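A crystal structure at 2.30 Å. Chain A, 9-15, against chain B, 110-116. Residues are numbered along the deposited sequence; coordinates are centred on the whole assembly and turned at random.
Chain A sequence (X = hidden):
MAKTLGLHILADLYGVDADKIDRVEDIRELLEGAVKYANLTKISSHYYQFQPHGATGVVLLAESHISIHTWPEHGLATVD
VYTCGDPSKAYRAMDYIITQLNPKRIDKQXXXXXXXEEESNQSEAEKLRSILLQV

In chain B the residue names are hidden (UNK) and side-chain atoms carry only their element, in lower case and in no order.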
# COMPACT_ATOMS: atom_id res chain seq x y z
N ILE A 9 -5.95 -3.55 -5.76
CA ILE A 9 -6.64 -4.67 -5.16
C ILE A 9 -6.05 -4.93 -3.78
O ILE A 9 -4.83 -5.04 -3.62
CB ILE A 9 -6.46 -5.96 -5.97
CG1 ILE A 9 -6.80 -5.74 -7.44
CG2 ILE A 9 -7.34 -7.06 -5.38
CD1 ILE A 9 -6.37 -6.91 -8.33
N LEU A 10 -6.91 -5.03 -2.77
CA LEU A 10 -6.42 -5.34 -1.44
C LEU A 10 -7.25 -6.51 -0.93
O LEU A 10 -8.45 -6.59 -1.19
CB LEU A 10 -6.52 -4.13 -0.50
CG LEU A 10 -7.66 -3.12 -0.55
CD1 LEU A 10 -7.52 -2.15 0.61
CD2 LEU A 10 -7.62 -2.36 -1.87
N ALA A 11 -6.60 -7.43 -0.24
CA ALA A 11 -7.29 -8.60 0.29
C ALA A 11 -6.72 -9.01 1.62
O ALA A 11 -5.52 -8.90 1.86
CB ALA A 11 -7.17 -9.75 -0.69
N ASP A 12 -7.60 -9.48 2.50
CA ASP A 12 -7.17 -9.98 3.79
C ASP A 12 -7.38 -11.49 3.66
O ASP A 12 -8.50 -11.95 3.45
CB ASP A 12 -8.01 -9.38 4.92
CG ASP A 12 -7.93 -7.87 4.96
OD1 ASP A 12 -6.96 -7.29 4.42
OD2 ASP A 12 -8.85 -7.25 5.55
N LEU A 13 -6.30 -12.24 3.76
CA LEU A 13 -6.36 -13.69 3.61
C LEU A 13 -6.32 -14.42 4.95
O LEU A 13 -5.38 -14.23 5.73
CB LEU A 13 -5.20 -14.17 2.73
CG LEU A 13 -4.85 -13.32 1.51
CD1 LEU A 13 -3.76 -14.04 0.73
CD2 LEU A 13 -6.06 -13.09 0.62
N TYR A 14 -7.32 -15.25 5.21
CA TYR A 14 -7.41 -16.01 6.45
C TYR A 14 -7.26 -17.51 6.23
O TYR A 14 -7.46 -18.02 5.13
CB TYR A 14 -8.76 -15.75 7.14
CG TYR A 14 -9.04 -14.30 7.46
CD1 TYR A 14 -9.08 -13.86 8.78
CD2 TYR A 14 -9.28 -13.37 6.44
CE1 TYR A 14 -9.35 -12.54 9.09
CE2 TYR A 14 -9.56 -12.03 6.74
CZ TYR A 14 -9.60 -11.63 8.07
OH TYR A 14 -9.88 -10.32 8.39
N GLY A 15 -6.90 -18.22 7.30
CA GLY A 15 -6.74 -19.65 7.20
C GLY A 15 -5.49 -20.04 6.45
O GLY A 15 -5.40 -21.13 5.90
N UNK B 110 -11.67 4.16 4.32
CA UNK B 110 -10.97 3.54 5.44
C UNK B 110 -11.35 2.07 5.53
O UNK B 110 -12.52 1.72 5.36
c UNK B 110 -10.55 3.66 7.93
c UNK B 110 -11.33 4.25 6.77
c UNK B 110 -11.05 5.74 6.66
N UNK B 111 -10.37 1.20 5.79
CA UNK B 111 -10.59 -0.24 5.92
C UNK B 111 -9.95 -0.78 7.20
O UNK B 111 -8.84 -0.39 7.56
c UNK B 111 -11.93 -0.63 1.77
c UNK B 111 -9.93 -1.01 4.76
c UNK B 111 -10.46 -0.68 3.41
n UNK B 111 -11.75 -0.98 3.03
c UNK B 111 -9.87 -0.13 2.33
n UNK B 111 -10.80 -0.11 1.32
N UNK B 112 -10.64 -1.68 7.90
CA UNK B 112 -10.04 -2.28 9.08
C UNK B 112 -9.46 -3.55 8.47
O UNK B 112 -10.20 -4.37 7.93
o UNK B 112 -12.71 -1.14 12.84
c UNK B 112 -11.10 -2.64 10.12
o UNK B 112 -13.58 -2.80 11.69
c UNK B 112 -11.92 -1.47 10.61
c UNK B 112 -12.80 -1.83 11.80
N UNK B 113 -8.14 -3.71 8.53
CA UNK B 113 -7.50 -4.88 7.93
C UNK B 113 -7.21 -5.97 8.96
O UNK B 113 -6.47 -5.75 9.92
n UNK B 113 -6.39 -4.75 4.18
n UNK B 113 -5.05 -5.79 2.62
c UNK B 113 -6.22 -3.31 6.24
n UNK B 113 -4.82 -3.54 2.98
c UNK B 113 -6.18 -4.49 7.24
c UNK B 113 -6.93 -3.61 4.93
c UNK B 113 -5.41 -4.69 3.27
N UNK B 114 -7.78 -7.15 8.75
CA UNK B 114 -7.53 -8.27 9.64
C UNK B 114 -8.33 -8.28 10.92
O UNK B 114 -7.95 -7.64 11.91
N UNK B 115 -9.43 -9.02 10.92
CA UNK B 115 -10.30 -9.11 12.09
C UNK B 115 -10.06 -10.43 12.82
O UNK B 115 -10.20 -11.50 12.24
c UNK B 115 -12.67 -9.08 12.92
c UNK B 115 -11.98 -7.61 11.00
c UNK B 115 -11.77 -8.97 11.68
c UNK B 115 -13.42 -7.30 10.67
N UNK B 116 -9.70 -10.32 14.09
CA UNK B 116 -9.42 -11.50 14.91
C UNK B 116 -10.23 -11.52 16.21
O UNK B 116 -10.57 -10.47 16.76
c UNK B 116 -7.09 -11.68 13.96
c UNK B 116 -7.47 -10.37 16.04
c UNK B 116 -7.91 -11.59 15.25

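Position 110 of chain B carries three side-chain carbons, one bonded to the other two, and its side chain is out of reach of residues 9-15. A fork at CB made only of carbon is valine, Val B110; its beta branching suits an extended strand, but it takes no part in the contact.

Position 111 has one carbon followed by a five-membered ring of three carbons and two nitrogens, and a ring carbon packs against the methyl Leu A10 CD1. The ring is the imidazole of histidine. The CA-to-CB bond of His B111 points toward the other stretch, and its CD2 comes within 3.5 Å of Leu A10 CD1. NE2 is hydrogen-bonded elsewhere in the structure, while carbon CD2 packs on the leucine.

Position 112 shows three carbons in a row, the third carrying two oxygens, and its end leads away from chain A: a carboxylate on a two-methylene arm, hence glutamate. The charged carboxylate of Glu B112 is at ease in this exposed place.

Position 113 has three carbons, a nitrogen, then a carbon bearing two more nitrogens. The first nitrogen of the chain lies 2.6 Å from Asp A12 OD1, and a terminal nitrogen reaches Ala A11 O. This is the guanidinium of arginine. The CA-to-CB bond of Arg B113 points sideways, but chi1, chi2 and chi3 are all m, and the folded chain brings its end to chain A. NE forms a salt bridge with Asp A12 OD1, to which NH2 adds a weak hydrogen bond to the same OD1 at 3.0 Å. NH2 also donates to Ala A11 O at 3.2 Å, while Leu A10 CB lies over one guanidinium face.

Position 114 has no side-chain atoms; its CA lies 3.4 Å from Tyr A14 OH, and its N makes a weak hydrogen bond to Asp A12 OD2, 3.4 Å away. It is therefore glycine, and the phi of 81° at Gly B114 by itself favours this residue.

Position 115 has four carbons, forked at the first, with one arm two carbons long. Its N donates to Tyr A14 OH at 2.9 Å and a nearly straight 170°, while its CB lies 4.0 Å from that same OH. This is isoleucine; beta-branched Ile B115 suits an extended strand, and its contact is mainly through the backbone N.

Position 116 again has one carbon carrying two others; its CA-to-CB bond points sideways and it makes no contact with residues 9-15. It is valine, and Val B116, also beta-branched, suits the strand.

The two strands run nearly parallel, at 8°, but their axes come no closer than 7.2 Å. Side chains bridge the gap: every second residue, Leu A10, Asp A12 and Tyr A14, has its CA-to-CB bond toward chain B, where the carboxylate of Asp A12 meets both arginine and glycine backbone, and the tyrosine hydroxyl accepts the next amide.

Chain B 110-116: VHERGIV
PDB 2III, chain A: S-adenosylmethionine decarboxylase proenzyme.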